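Local coordinates for protein aminotransferase TlmJ (Streptoalloteichus hindustanus, PDB 5UID) that probably transfers amino groups using pyridoxal 5'-phosphate as cofactor, in the DegT/DnrJ/EryC1 class of aminotransferases, at residues Ser68-Gly73 with Phe241-Ile246; Ala90-Ala95 with Ser337-Glu342; Gly135-Asp140 with Phe302-Met307. All coordinates share one frame; numbering follows the deposited sequence.

Contact 1. Residues Ser68-Gly73 with Phe241-Ile246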
ATOM      1  N   SER A  68      -5.921   9.307  -8.679  1.00 27.95           N
ATOM      2  CA  SER A  68      -6.899  10.015  -9.500  1.00 32.60           C
ATOM      3  C   SER A  68      -6.506  11.476  -9.689  1.00 33.42           C
ATOM      4  O   SER A  68      -6.660  12.030 -10.783  1.00 34.69           O
ATOM      5  CB  SER A  68      -8.292   9.902  -8.879  1.00 27.51           C
ATOM      6  OG  SER A  68      -8.367  10.611  -7.658  1.00 39.60           O
HETATM    7  N   MSE A  69      -5.986  12.111  -8.642  1.00 34.64           N
HETATM    8  CA  MSE A  69      -5.527  13.493  -8.748  1.00 33.82           C
HETATM    9  C   MSE A  69      -4.308  13.587  -9.661  1.00 34.99           C
HETATM   10  O   MSE A  69      -4.101  14.600 -10.328  1.00 35.53           O
HETATM   11  CB  MSE A  69      -5.204  14.068  -7.367  1.00 30.49           C
HETATM   12  CG  MSE A  69      -6.419  14.219  -6.453  1.00 35.15           C
HETATM   13 SE   MSE A  69      -7.827  15.345  -7.220  0.71 34.34          SE
HETATM   14  CE  MSE A  69      -9.232  14.003  -7.376  1.00 39.76           C
ATOM     15  N   GLU A  70      -3.498  12.525  -9.687  1.00 34.61           N
ATOM     16  CA  GLU A  70      -2.370  12.482 -10.613  1.00 31.11           C
ATOM     17  C   GLU A  70      -2.851  12.302 -12.048  1.00 34.16           C
ATOM     18  O   GLU A  70      -2.419  13.026 -12.954  1.00 30.12           O
ATOM     19  CB  GLU A  70      -1.409  11.357 -10.224  1.00 29.41           C
ATOM     20  CG  GLU A  70      -0.684  11.579  -8.906  1.00 36.67           C
ATOM     21  CD  GLU A  70       0.138  10.375  -8.484  1.00 47.48           C
ATOM     22  OE1 GLU A  70       0.287   9.438  -9.296  1.00 50.38           O
ATOM     23  OE2 GLU A  70       0.635  10.365  -7.337  1.00 51.80           O
ATOM     24  N   LEU A  71      -3.757  11.347 -12.270  1.00 36.12           N
ATOM     25  CA  LEU A  71      -4.232  11.071 -13.623  1.00 35.48           C
ATOM     26  C   LEU A  71      -4.983  12.263 -14.202  1.00 38.19           C
ATOM     27  O   LEU A  71      -4.892  12.539 -15.404  1.00 42.10           O
ATOM     28  CB  LEU A  71      -5.117   9.825 -13.620  1.00 28.56           C
ATOM     29  CG  LEU A  71      -4.403   8.520 -13.260  1.00 29.51           C
ATOM     30  CD1 LEU A  71      -5.410   7.425 -12.973  1.00 34.83           C
ATOM     31  CD2 LEU A  71      -3.465   8.101 -14.381  1.00 28.64           C
ATOM     32  N   LEU A  72      -5.729  12.985 -13.362  1.00 35.92           N
ATOM     33  CA  LEU A  72      -6.466  14.151 -13.837  1.00 35.42           C
ATOM     34  C   LEU A  72      -5.557  15.344 -14.096  1.00 35.70           C
ATOM     35  O   LEU A  72      -5.980  16.298 -14.754  1.00 35.79           O
ATOM     36  CB  LEU A  72      -7.556  14.525 -12.833  1.00 33.91           C
ATOM     37  CG  LEU A  72      -8.724  13.545 -12.709  1.00 30.44           C
ATOM     38  CD1 LEU A  72      -9.653  13.967 -11.584  1.00 32.93           C
ATOM     39  CD2 LEU A  72      -9.482  13.446 -14.022  1.00 30.70           C
ATOM     40  N   GLY A  73      -4.326  15.315 -13.592  1.00 36.17           N
ATOM     41  CA  GLY A  73      -3.372  16.364 -13.888  1.00 38.72           C
ATOM     42  C   GLY A  73      -3.522  17.629 -13.077  1.00 39.23           C
ATOM     43  O   GLY A  73      -3.159  18.707 -13.560  1.00 36.48           O
ATOM     44  N   PHE A 241       6.925   8.257 -13.120  1.00 31.31           N
ATOM     45  CA  PHE A 241       7.663   7.934 -11.898  1.00 24.49           C
ATOM     46  C   PHE A 241       6.701   7.448 -10.810  1.00 30.03           C
ATOM     47  O   PHE A 241       6.574   8.029  -9.732  1.00 31.25           O
ATOM     48  CB  PHE A 241       8.467   9.145 -11.442  1.00 21.88           C
ATOM     49  CG  PHE A 241       9.416   9.671 -12.485  1.00 24.43           C
ATOM     50  CD1 PHE A 241      10.254   8.811 -13.176  1.00 25.73           C
ATOM     51  CD2 PHE A 241       9.459  11.023 -12.783  1.00 25.08           C
ATOM     52  CE1 PHE A 241      11.126   9.290 -14.138  1.00 26.37           C
ATOM     53  CE2 PHE A 241      10.328  11.510 -13.745  1.00 31.37           C
ATOM     54  CZ  PHE A 241      11.163  10.640 -14.423  1.00 30.06           C
ATOM     55  N   GLY A 242       6.017   6.342 -11.115  1.00 26.05           N
ATOM     56  CA  GLY A 242       4.957   5.869 -10.256  1.00 28.43           C
ATOM     57  C   GLY A 242       5.450   5.060  -9.071  1.00 30.62           C
ATOM     58  O   GLY A 242       6.536   4.478  -9.075  1.00 25.94           O
ATOM     59  N   ARG A 243       4.619   5.039  -8.031  1.00 29.99           N
ATOM     60  CA  ARG A 243       4.838   4.182  -6.874  1.00 32.35           C
ATOM     61  C   ARG A 243       4.365   2.769  -7.207  1.00 31.01           C
ATOM     62  O   ARG A 243       3.967   2.470  -8.337  1.00 27.61           O
ATOM     63  CB  ARG A 243       4.116   4.742  -5.649  1.00 31.33           C
ATOM     64  CG  ARG A 243       4.572   6.127  -5.229  1.00 28.65           C
ATOM     65  CD  ARG A 243       3.745   6.669  -4.071  1.00 28.17           C
ATOM     66  NE  ARG A 243       2.325   6.740  -4.408  1.00 43.81           N
ATOM     67  CZ  ARG A 243       1.748   7.775  -5.011  1.00 51.35           C
ATOM     68  NH1 ARG A 243       2.469   8.839  -5.347  1.00 56.42           N
ATOM     69  NH2 ARG A 243       0.451   7.748  -5.279  1.00 46.03           N
ATOM     70  N   ARG A 244       4.402   1.878  -6.220  1.00 29.12           N
ATOM     71  CA  ARG A 244       3.831   0.539  -6.344  1.00 23.52           C
ATOM     72  C   ARG A 244       2.502   0.561  -5.600  1.00 33.92           C
ATOM     73  O   ARG A 244       2.467   0.556  -4.365  1.00 38.22           O
ATOM     74  CB  ARG A 244       4.781  -0.518  -5.792  1.00 24.12           C
ATOM     75  CG  ARG A 244       4.388  -1.953  -6.121  1.00 25.88           C
ATOM     76  CD  ARG A 244       5.441  -2.920  -5.617  1.00 25.53           C
ATOM     77  NE  ARG A 244       5.101  -4.324  -5.852  1.00 30.84           N
ATOM     78  CZ  ARG A 244       4.437  -5.088  -4.990  1.00 35.84           C
ATOM     79  NH1 ARG A 244       4.027  -4.581  -3.834  1.00 37.05           N
ATOM     80  NH2 ARG A 244       4.186  -6.360  -5.277  1.00 22.76           N
ATOM     81  N   SER A 245       1.407   0.593  -6.355  1.00 30.63           N
ATOM     82  CA  SER A 245       0.085   0.876  -5.812  1.00 29.72           C
ATOM     83  C   SER A 245      -0.884  -0.282  -6.032  1.00 31.01           C
ATOM     84  O   SER A 245      -2.096  -0.079  -6.096  1.00 36.21           O
ATOM     85  CB  SER A 245      -0.473   2.155  -6.431  1.00 30.34           C
ATOM     86  OG  SER A 245       0.468   3.212  -6.350  1.00 24.50           O
ATOM     87  N   ILE A 246      -0.367  -1.497  -6.145  1.00 26.01           N
ATOM     88  CA  ILE A 246      -1.179  -2.655  -6.473  1.00 30.88           C
ATOM     89  C   ILE A 246      -1.528  -3.409  -5.198  1.00 34.98           C
ATOM     90  O   ILE A 246      -0.928  -3.213  -4.138  1.00 35.02           O
ATOM     91  CB  ILE A 246      -0.464  -3.583  -7.478  1.00 29.98           C
ATOM     92  CG1 ILE A 246       0.868  -4.067  -6.897  1.00 31.61           C
ATOM     93  CG2 ILE A 246      -0.252  -2.867  -8.803  1.00 31.85           C
ATOM     94  CD1 ILE A 246       1.561  -5.118  -7.740  1.00 32.09           C
TER

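Contact 2. Residues Ala90-Ala95 with Ser337-Glu342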
ATOM      1  N   ALA A  90      -8.334  12.426   1.089  1.00 30.81           N
ATOM      2  CA  ALA A  90      -8.818  13.093  -0.114  1.00 31.11           C
ATOM      3  C   ALA A  90      -8.229  14.492  -0.240  1.00 24.62           C
ATOM      4  O   ALA A  90      -7.825  14.907  -1.333  1.00 24.90           O
ATOM      5  CB  ALA A  90     -10.346  13.153  -0.110  1.00 28.46           C
ATOM      6  N   ALA A  91      -8.173  15.235   0.865  1.00 23.35           N
ATOM      7  CA  ALA A  91      -7.582  16.568   0.823  1.00 25.39           C
ATOM      8  C   ALA A  91      -6.071  16.491   0.651  1.00 26.89           C
ATOM      9  O   ALA A  91      -5.478  17.325  -0.043  1.00 30.18           O
ATOM     10  CB  ALA A  91      -7.944  17.345   2.089  1.00 25.93           C
ATOM     11  N   ASN A  92      -5.432  15.499   1.275  1.00 22.98           N
ATOM     12  CA  ASN A  92      -3.995  15.320   1.101  1.00 25.75           C
ATOM     13  C   ASN A  92      -3.657  14.985  -0.346  1.00 28.40           C
ATOM     14  O   ASN A  92      -2.633  15.436  -0.872  1.00 30.35           O
ATOM     15  CB  ASN A  92      -3.480  14.228   2.042  1.00 25.23           C
ATOM     16  CG  ASN A  92      -3.301  14.720   3.470  1.00 26.69           C
ATOM     17  OD1 ASN A  92      -3.617  15.866   3.791  1.00 28.10           O
ATOM     18  ND2 ASN A  92      -2.794  13.849   4.337  1.00 28.17           N
ATOM     19  N   ALA A  93      -4.514  14.203  -1.009  1.00 29.13           N
ATOM     20  CA  ALA A  93      -4.281  13.877  -2.412  1.00 25.39           C
ATOM     21  C   ALA A  93      -4.282  15.125  -3.284  1.00 21.75           C
ATOM     22  O   ALA A  93      -3.604  15.160  -4.317  1.00 26.46           O
ATOM     23  CB  ALA A  93      -5.335  12.884  -2.903  1.00 19.37           C
ATOM     24  N   ILE A  94      -5.027  16.155  -2.883  1.00 27.16           N
ATOM     25  CA  ILE A  94      -5.072  17.397  -3.647  1.00 30.23           C
ATOM     26  C   ILE A  94      -3.846  18.253  -3.358  1.00 29.42           C
ATOM     27  O   ILE A  94      -3.137  18.683  -4.275  1.00 28.73           O
ATOM     28  CB  ILE A  94      -6.377  18.156  -3.338  1.00 32.88           C
ATOM     29  CG1 ILE A  94      -7.592  17.311  -3.734  1.00 25.49           C
ATOM     30  CG2 ILE A  94      -6.397  19.510  -4.045  1.00 21.29           C
ATOM     31  CD1 ILE A  94      -8.850  17.659  -2.970  1.00 27.12           C
ATOM     32  N   ALA A  95      -3.576  18.510  -2.077  1.00 28.43           N
ATOM     33  CA  ALA A  95      -2.499  19.417  -1.703  1.00 30.59           C
ATOM     34  C   ALA A  95      -1.114  18.855  -2.008  1.00 28.88           C
ATOM     35  O   ALA A  95      -0.171  19.635  -2.177  1.00 32.75           O
ATOM     36  CB  ALA A  95      -2.605  19.767  -0.217  1.00 28.46           C
ATOM     37  N   SER A 337      -5.530  23.712   9.842  1.00 29.96           N
ATOM     38  CA  SER A 337      -4.767  24.859   9.359  1.00 35.15           C
ATOM     39  C   SER A 337      -3.805  24.511   8.228  1.00 33.07           C
ATOM     40  O   SER A 337      -3.303  25.422   7.562  1.00 40.99           O
ATOM     41  CB  SER A 337      -3.992  25.489  10.518  1.00 42.39           C
ATOM     42  OG  SER A 337      -3.174  24.528  11.160  1.00 47.78           O
ATOM     43  N   ALA A 338      -3.531  23.226   7.990  1.00 33.82           N
ATOM     44  CA  ALA A 338      -2.545  22.863   6.977  1.00 40.35           C
ATOM     45  C   ALA A 338      -3.022  23.195   5.568  1.00 42.55           C
ATOM     46  O   ALA A 338      -2.198  23.448   4.682  1.00 39.09           O
ATOM     47  CB  ALA A 338      -2.203  21.378   7.086  1.00 40.78           C
ATOM     48  N   TYR A 339      -4.337  23.208   5.338  1.00 39.73           N
ATOM     49  CA  TYR A 339      -4.885  23.407   4.001  1.00 41.26           C
ATOM     50  C   TYR A 339      -5.118  24.877   3.668  1.00 45.52           C
ATOM     51  O   TYR A 339      -5.974  25.189   2.832  1.00 47.17           O
ATOM     52  CB  TYR A 339      -6.182  22.613   3.844  1.00 33.85           C
ATOM     53  CG  TYR A 339      -6.041  21.152   4.205  1.00 34.32           C
ATOM     54  CD1 TYR A 339      -5.235  20.306   3.453  1.00 26.54           C
ATOM     55  CD2 TYR A 339      -6.715  20.620   5.294  1.00 30.67           C
ATOM     56  CE1 TYR A 339      -5.103  18.969   3.779  1.00 26.46           C
ATOM     57  CE2 TYR A 339      -6.590  19.284   5.628  1.00 31.07           C
ATOM     58  CZ  TYR A 339      -5.783  18.463   4.867  1.00 30.19           C
ATOM     59  OH  TYR A 339      -5.658  17.134   5.200  1.00 28.90           O
ATOM     60  N   GLY A 340      -4.380  25.787   4.297  1.00 49.65           N
ATOM     61  CA  GLY A 340      -4.485  27.195   3.976  1.00 57.07           C
ATOM     62  C   GLY A 340      -5.689  27.858   4.616  1.00 61.14           C
ATOM     63  O   GLY A 340      -6.476  27.249   5.342  1.00 65.86           O
ATOM     64  N   HIS A 341      -5.831  29.149   4.324  1.00 63.40           N
ATOM     65  CA  HIS A 341      -6.900  29.948   4.909  1.00 69.95           C
ATOM     66  C   HIS A 341      -8.240  29.560   4.297  1.00 72.93           C
ATOM     67  O   HIS A 341      -8.437  29.677   3.082  1.00 78.53           O
ATOM     68  CB  HIS A 341      -6.622  31.434   4.694  1.00 70.23           C
ATOM     69  N   GLU A 342      -9.157  29.090   5.136  1.00 69.14           N
ATOM     70  CA  GLU A 342     -10.520  28.792   4.731  1.00 72.31           C
ATOM     71  C   GLU A 342     -11.477  29.751   5.426  1.00 75.02           C
ATOM     72  O   GLU A 342     -11.125  30.420   6.401  1.00 76.79           O
ATOM     73  CB  GLU A 342     -10.893  27.341   5.061  1.00 68.98           C
ATOM     74  CG  GLU A 342      -9.914  26.299   4.535  1.00 67.38           C
ATOM     75  CD  GLU A 342      -9.989  26.117   3.031  1.00 73.52           C
ATOM     76  OE1 GLU A 342     -11.016  26.495   2.428  1.00 76.47           O
ATOM     77  OE2 GLU A 342      -9.017  25.590   2.448  1.00 73.13           O
TER

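Contact 3. Residues Gly135-Asp140 with Phe302-Met307. With SO4 (sulfate ion), chain F.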
ATOM      1  N   GLY A 135     -22.167   7.991   5.396  1.00 21.75           N
ATOM      2  CA  GLY A 135     -22.837   6.892   6.054  1.00 28.05           C
ATOM      3  C   GLY A 135     -23.432   5.853   5.135  1.00 22.53           C
ATOM      4  O   GLY A 135     -24.060   4.906   5.627  1.00 26.82           O
ATOM      5  N   GLY A 136     -23.241   5.981   3.824  1.00 24.78           N
ATOM      6  CA  GLY A 136     -23.899   5.147   2.847  1.00 23.79           C
ATOM      7  C   GLY A 136     -25.027   5.836   2.107  1.00 28.93           C
ATOM      8  O   GLY A 136     -25.446   5.349   1.051  1.00 28.49           O
ATOM      9  N   TYR A 137     -25.529   6.943   2.639  1.00 33.21           N
ATOM     10  CA  TYR A 137     -26.539   7.736   1.947  1.00 29.94           C
ATOM     11  C   TYR A 137     -25.916   8.383   0.720  1.00 33.15           C
ATOM     12  O   TYR A 137     -24.926   9.115   0.854  1.00 29.46           O
ATOM     13  CB  TYR A 137     -27.103   8.815   2.865  1.00 29.34           C
ATOM     14  CG  TYR A 137     -28.185   8.363   3.820  1.00 29.35           C
ATOM     15  CD1 TYR A 137     -28.053   7.194   4.557  1.00 25.33           C
ATOM     16  CD2 TYR A 137     -29.331   9.129   4.003  1.00 26.65           C
ATOM     17  CE1 TYR A 137     -29.043   6.789   5.439  1.00 26.38           C
ATOM     18  CE2 TYR A 137     -30.321   8.735   4.881  1.00 36.87           C
ATOM     19  CZ  TYR A 137     -30.175   7.564   5.597  1.00 37.35           C
ATOM     20  OH  TYR A 137     -31.165   7.171   6.472  1.00 33.40           O
ATOM     21  N   PRO A 138     -26.442   8.147  -0.483  1.00 31.94           N
ATOM     22  CA  PRO A 138     -25.871   8.807  -1.667  1.00 31.03           C
ATOM     23  C   PRO A 138     -26.004  10.318  -1.646  1.00 34.20           C
ATOM     24  O   PRO A 138     -25.145  11.012  -2.206  1.00 34.73           O
ATOM     25  CB  PRO A 138     -26.657   8.185  -2.826  1.00 28.60           C
ATOM     26  CG  PRO A 138     -27.157   6.878  -2.292  1.00 30.24           C
ATOM     27  CD  PRO A 138     -27.443   7.127  -0.842  1.00 26.59           C
ATOM     28  N   GLY A 139     -27.051  10.853  -1.025  1.00 29.67           N
ATOM     29  CA  GLY A 139     -27.192  12.295  -0.934  1.00 31.75           C
ATOM     30  C   GLY A 139     -27.639  12.916  -2.248  1.00 32.68           C
ATOM     31  O   GLY A 139     -28.410  12.335  -3.013  1.00 30.33           O
ATOM     32  N   ASP A 140     -27.136  14.120  -2.506  1.00 35.04           N
ATOM     33  CA  ASP A 140     -27.447  14.863  -3.728  1.00 33.39           C
ATOM     34  C   ASP A 140     -26.538  14.470  -4.886  1.00 38.27           C
ATOM     35  O   ASP A 140     -26.180  15.310  -5.717  1.00 28.73           O
ATOM     36  CB  ASP A 140     -27.355  16.360  -3.452  1.00 34.34           C
ATOM     37  CG  ASP A 140     -28.304  17.170  -4.311  1.00 40.05           C
ATOM     38  OD1 ASP A 140     -29.249  16.576  -4.870  1.00 38.68           O
ATOM     39  OD2 ASP A 140     -28.104  18.398  -4.428  1.00 43.17           O
ATOM     40  N   PHE A 302     -22.631   4.312   8.658  1.00 27.21           N
ATOM     41  CA  PHE A 302     -22.769   5.089   9.880  1.00 25.54           C
ATOM     42  C   PHE A 302     -24.222   5.090  10.330  1.00 26.56           C
ATOM     43  O   PHE A 302     -25.144   5.105   9.508  1.00 26.88           O
ATOM     44  CB  PHE A 302     -22.335   6.554   9.694  1.00 25.17           C
ATOM     45  CG  PHE A 302     -20.883   6.736   9.374  1.00 24.47           C
ATOM     46  CD1 PHE A 302     -19.918   5.920   9.936  1.00 22.30           C
ATOM     47  CD2 PHE A 302     -20.481   7.748   8.515  1.00 26.59           C
ATOM     48  CE1 PHE A 302     -18.581   6.104   9.641  1.00 28.96           C
ATOM     49  CE2 PHE A 302     -19.146   7.934   8.212  1.00 29.50           C
ATOM     50  CZ  PHE A 302     -18.195   7.111   8.777  1.00 32.29           C
ATOM     51  N   TYR A 303     -24.423   5.088  11.644  1.00 23.65           N
ATOM     52  CA  TYR A 303     -25.700   5.486  12.232  1.00 27.85           C
ATOM     53  C   TYR A 303     -25.413   6.705  13.101  1.00 32.03           C
ATOM     54  O   TYR A 303     -24.985   6.572  14.252  1.00 36.61           O
ATOM     55  CB  TYR A 303     -26.347   4.363  13.034  1.00 26.93           C
ATOM     56  CG  TYR A 303     -27.777   4.688  13.397  1.00 26.71           C
ATOM     57  CD1 TYR A 303     -28.821   4.364  12.541  1.00 29.49           C
ATOM     58  CD2 TYR A 303     -28.081   5.352  14.579  1.00 31.31           C
ATOM     59  CE1 TYR A 303     -30.129   4.671  12.861  1.00 27.34           C
ATOM     60  CE2 TYR A 303     -29.387   5.666  14.906  1.00 30.99           C
ATOM     61  CZ  TYR A 303     -30.406   5.322  14.041  1.00 29.42           C
ATOM     62  OH  TYR A 303     -31.708   5.628  14.362  1.00 31.72           O
ATOM     63  N   TRP A 304     -25.640   7.890  12.547  1.00 30.39           N
ATOM     64  CA  TRP A 304     -25.309   9.142  13.214  1.00 30.53           C
ATOM     65  C   TRP A 304     -26.559   9.740  13.847  1.00 35.97           C
ATOM     66  O   TRP A 304     -27.610   9.827  13.205  1.00 36.90           O
ATOM     67  CB  TRP A 304     -24.678  10.132  12.233  1.00 24.02           C
ATOM     68  CG  TRP A 304     -25.590  10.598  11.128  1.00 27.16           C
ATOM     69  CD1 TRP A 304     -26.253  11.789  11.061  1.00 29.69           C
ATOM     70  CD2 TRP A 304     -25.929   9.883   9.930  1.00 31.52           C
ATOM     71  NE1 TRP A 304     -26.982  11.862   9.899  1.00 33.76           N
ATOM     72  CE2 TRP A 304     -26.802  10.705   9.188  1.00 34.49           C
ATOM     73  CE3 TRP A 304     -25.579   8.630   9.414  1.00 29.68           C
ATOM     74  CZ2 TRP A 304     -27.331  10.314   7.958  1.00 32.40           C
ATOM     75  CZ3 TRP A 304     -26.107   8.243   8.194  1.00 27.11           C
ATOM     76  CH2 TRP A 304     -26.972   9.083   7.479  1.00 30.23           C
ATOM     77  N   VAL A 305     -26.440  10.136  15.107  1.00 31.32           N
ATOM     78  CA  VAL A 305     -27.509  10.820  15.817  1.00 28.55           C
ATOM     79  C   VAL A 305     -27.042  12.233  16.128  1.00 31.65           C
ATOM     80  O   VAL A 305     -25.845  12.489  16.303  1.00 33.55           O
ATOM     81  CB  VAL A 305     -27.915  10.076  17.106  1.00 27.37           C
ATOM     82  CG1 VAL A 305     -28.600   8.761  16.765  1.00 26.48           C
ATOM     83  CG2 VAL A 305     -26.696   9.836  17.984  1.00 23.18           C
ATOM     84  N   ARG A 306     -27.998  13.155  16.191  1.00 25.64           N
ATOM     85  CA  ARG A 306     -27.714  14.564  16.420  1.00 26.13           C
ATOM     86  C   ARG A 306     -28.318  15.013  17.743  1.00 34.54           C
ATOM     87  O   ARG A 306     -29.435  14.620  18.096  1.00 38.05           O
ATOM     88  CB  ARG A 306     -28.258  15.423  15.278  1.00 29.47           C
ATOM     89  CG  ARG A 306     -27.488  15.282  13.974  1.00 26.29           C
ATOM     90  CD  ARG A 306     -28.305  15.820  12.812  1.00 30.59           C
ATOM     91  NE  ARG A 306     -29.365  14.890  12.435  1.00 33.53           N
ATOM     92  CZ  ARG A 306     -30.538  15.254  11.927  1.00 35.55           C
ATOM     93  NH1 ARG A 306     -30.816  16.538  11.744  1.00 31.01           N
ATOM     94  NH2 ARG A 306     -31.437  14.333  11.611  1.00 35.40           N
HETATM   95  N   MSE A 307     -27.575  15.840  18.468  1.00 31.06           N
HETATM   96  CA  MSE A 307     -28.025  16.360  19.751  1.00 30.05           C
HETATM   97  C   MSE A 307     -27.399  17.728  20.007  1.00 33.14           C
HETATM   98  O   MSE A 307     -26.595  18.203  19.206  1.00 37.98           O
HETATM   99  CB  MSE A 307     -27.680  15.381  20.874  1.00 32.25           C
HETATM  100  CG  MSE A 307     -26.190  15.163  21.077  1.00 38.33           C
HETATM  101 SE   MSE A 307     -25.787  13.489  22.002  0.64 38.19          SE
HETATM  102  CE  MSE A 307     -25.870  12.274  20.485  1.00 34.82           C
TER
HETATM  103  S   SO4 F 402     -34.222  16.378  10.256  0.89 92.76           S
HETATM  104  O1  SO4 F 402     -35.643  16.712  10.234  0.89 95.92           O
HETATM  105  O2  SO4 F 402     -33.536  17.106   9.193  0.89 94.00           O
HETATM  106  O3  SO4 F 402     -33.657  16.751  11.549  0.89 90.96           O
HETATM  107  O4  SO4 F 402     -34.057  14.941  10.046  0.89 92.28           O

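Contact 1. Residues Ser68-Gly73 with Phe241-Ile246
E70 and R243 both set CG anti to their carbonyl carbon, with chi1 at -67° and -61°, but their chains then differ. The glutamate runs on extended from helix 61-72, so that its carboxylate reaches the loop that precedes helix 249-280. R243, whose CB does not point at the helix, bends at chi3 (-59°), and this turn brings its guanidinium round to the acid. With the nearest CA atoms, those of E70 and G242, 9.9 Å apart, the two backbones stay well separated and the contact is made by side-chain ends.

The junction is a salt bridge centred on one oxygen. R243 NH1 donates to E70 OE2 over 3.1 Å, arriving at the syn lone pair, and OE2 lies close to the guanidinium plane. A second, weak bond runs from R243 NH2 to the same E70 OE2 at 3.3 Å. The carboxylate and guanidinium planes are steeply inclined to each other, and one carboxylate oxygen accepts from both NH1 and NH2, rather than each oxygen pairing with one N-H in a flat bidentate bridge.

R243 NH2 also forms a salt bridge with E63, the arginine's strongest polar partner, and S245 OG hydrogen-bonds to that same E63. The loop meets the second subunit as well: R244 is salt-bridged to D193 of that subunit, a residue of its cofactor pocket, and NE of R243 lies near NE of the second subunit's R243. Two carboxylates around one guanidinium would probably offset the like charge facing it across the dimer interface.

Contact 2. Residues Ala90-Ala95 with Ser337-Glu342
The hydroxyl of Y339 donates to N92 OD1 over 2.8 Å, the one hydrogen bond between residues 90-95 and 337-342. The bond is not aligned with a lone pair of the amide: the C=O...OH angle is 138°, and the hydroxyl sits above the carbonyl plane, 40° out of it. Relative to the tyrosine ring, by contrast, N92 OD1 lies at the edge and in plane. The two side chains meet at about a right angle.

A91, one residue earlier on the helix, supplies the apolar half. Its CB lies over one face of the tyrosine ring, 4.0 Å from the centroid of Y339, in a CH-pi contact with A91 CB 3.7 Å from both Y339 CE1 and CZ. Within these two segments a methyl over the face and an amide oxygen at the hydroxyl edge help to hold the ring. Y339 places CG anti to its carbonyl carbon (chi1 -53°), which helps send the ring from the loop to the helix. L333 also touches both A91 and the ring.

With an alanine here instead of Y339, N92 OD1 would probably lose its hydroxyl donor and a gap is likely to open beside A91 CB.

The other end of the amide is held too, since N92 ND2 donates to the backbone oxygen of G242 in the second subunit, while V238 of that subunit packs on Y339. A side-chain amide thus bridges a loop of its own chain and the partner's backbone, consistent with the dimer of fold type I PLP enzymes, whose active sites lie at the subunit interface.

Contact 3. Residues Gly135-Asp140 with Phe302-Met307
Y137 and W304 form a T-shaped, edge-to-face pair: W304 CH2 stands over one face of the tyrosine, 3.6 Å from Y137 CD1, with the ring planes at 77°. The pair joins the large mixed sheet, of the type common to fold type I PLP enzymes, through the loop after its strand 126-132, to the two-stranded antiparallel unit 303-306/355-358. The tryptophan's CG, between the backbone N and the carbonyl carbon (chi1 65°), helps bring the six-membered ring to Y137.

Nearby, G135 lies against F302, its CA 3.5 Å from F302 CD2, and F302 N makes a weak but nearly straight hydrogen bond to G135 O. A CB on G135 would clash with W304 CZ3, and the positive phi of this residue also favours glycine.

A second shell holds the aromatic pair by its polar ends: Y137 OH bonds to the backbone oxygen of P290, and W304 NE1 to that of A109. Y134 meets the rings of both F302 and W304.

Farther along the strand, R306 grips a sulfate that probably came from the crystallisation liquor. Its NH2 also donates to C288 O. R306 NH1 donates to sulfate O3 at 2.9 Å, and R306 NH2 reaches sulfate O4 at 3.1 Å.

Contacts 1 and 2 belong together: M69 of helix 61-72 packs on A93 and I94 of helix 88-95, and both contacts reach the second subunit. The helix of contact 2 also meets the loop of contact 1 from the second subunit. Contact 3 stands apart, its centre 31 Å from that of contact 1 on the opposite side of the chain's centre, and no other protein chain of the assembly touches its segments. Chemistry follows place. The partly buried contact 1 relies on charge alone, whereas the buried contact 2 combines one neutral hydrogen bond with a methyl-ring contact. Contact 3, also buried, is chiefly aromatic and buries the most surface, 204 Å² against 142 and 67.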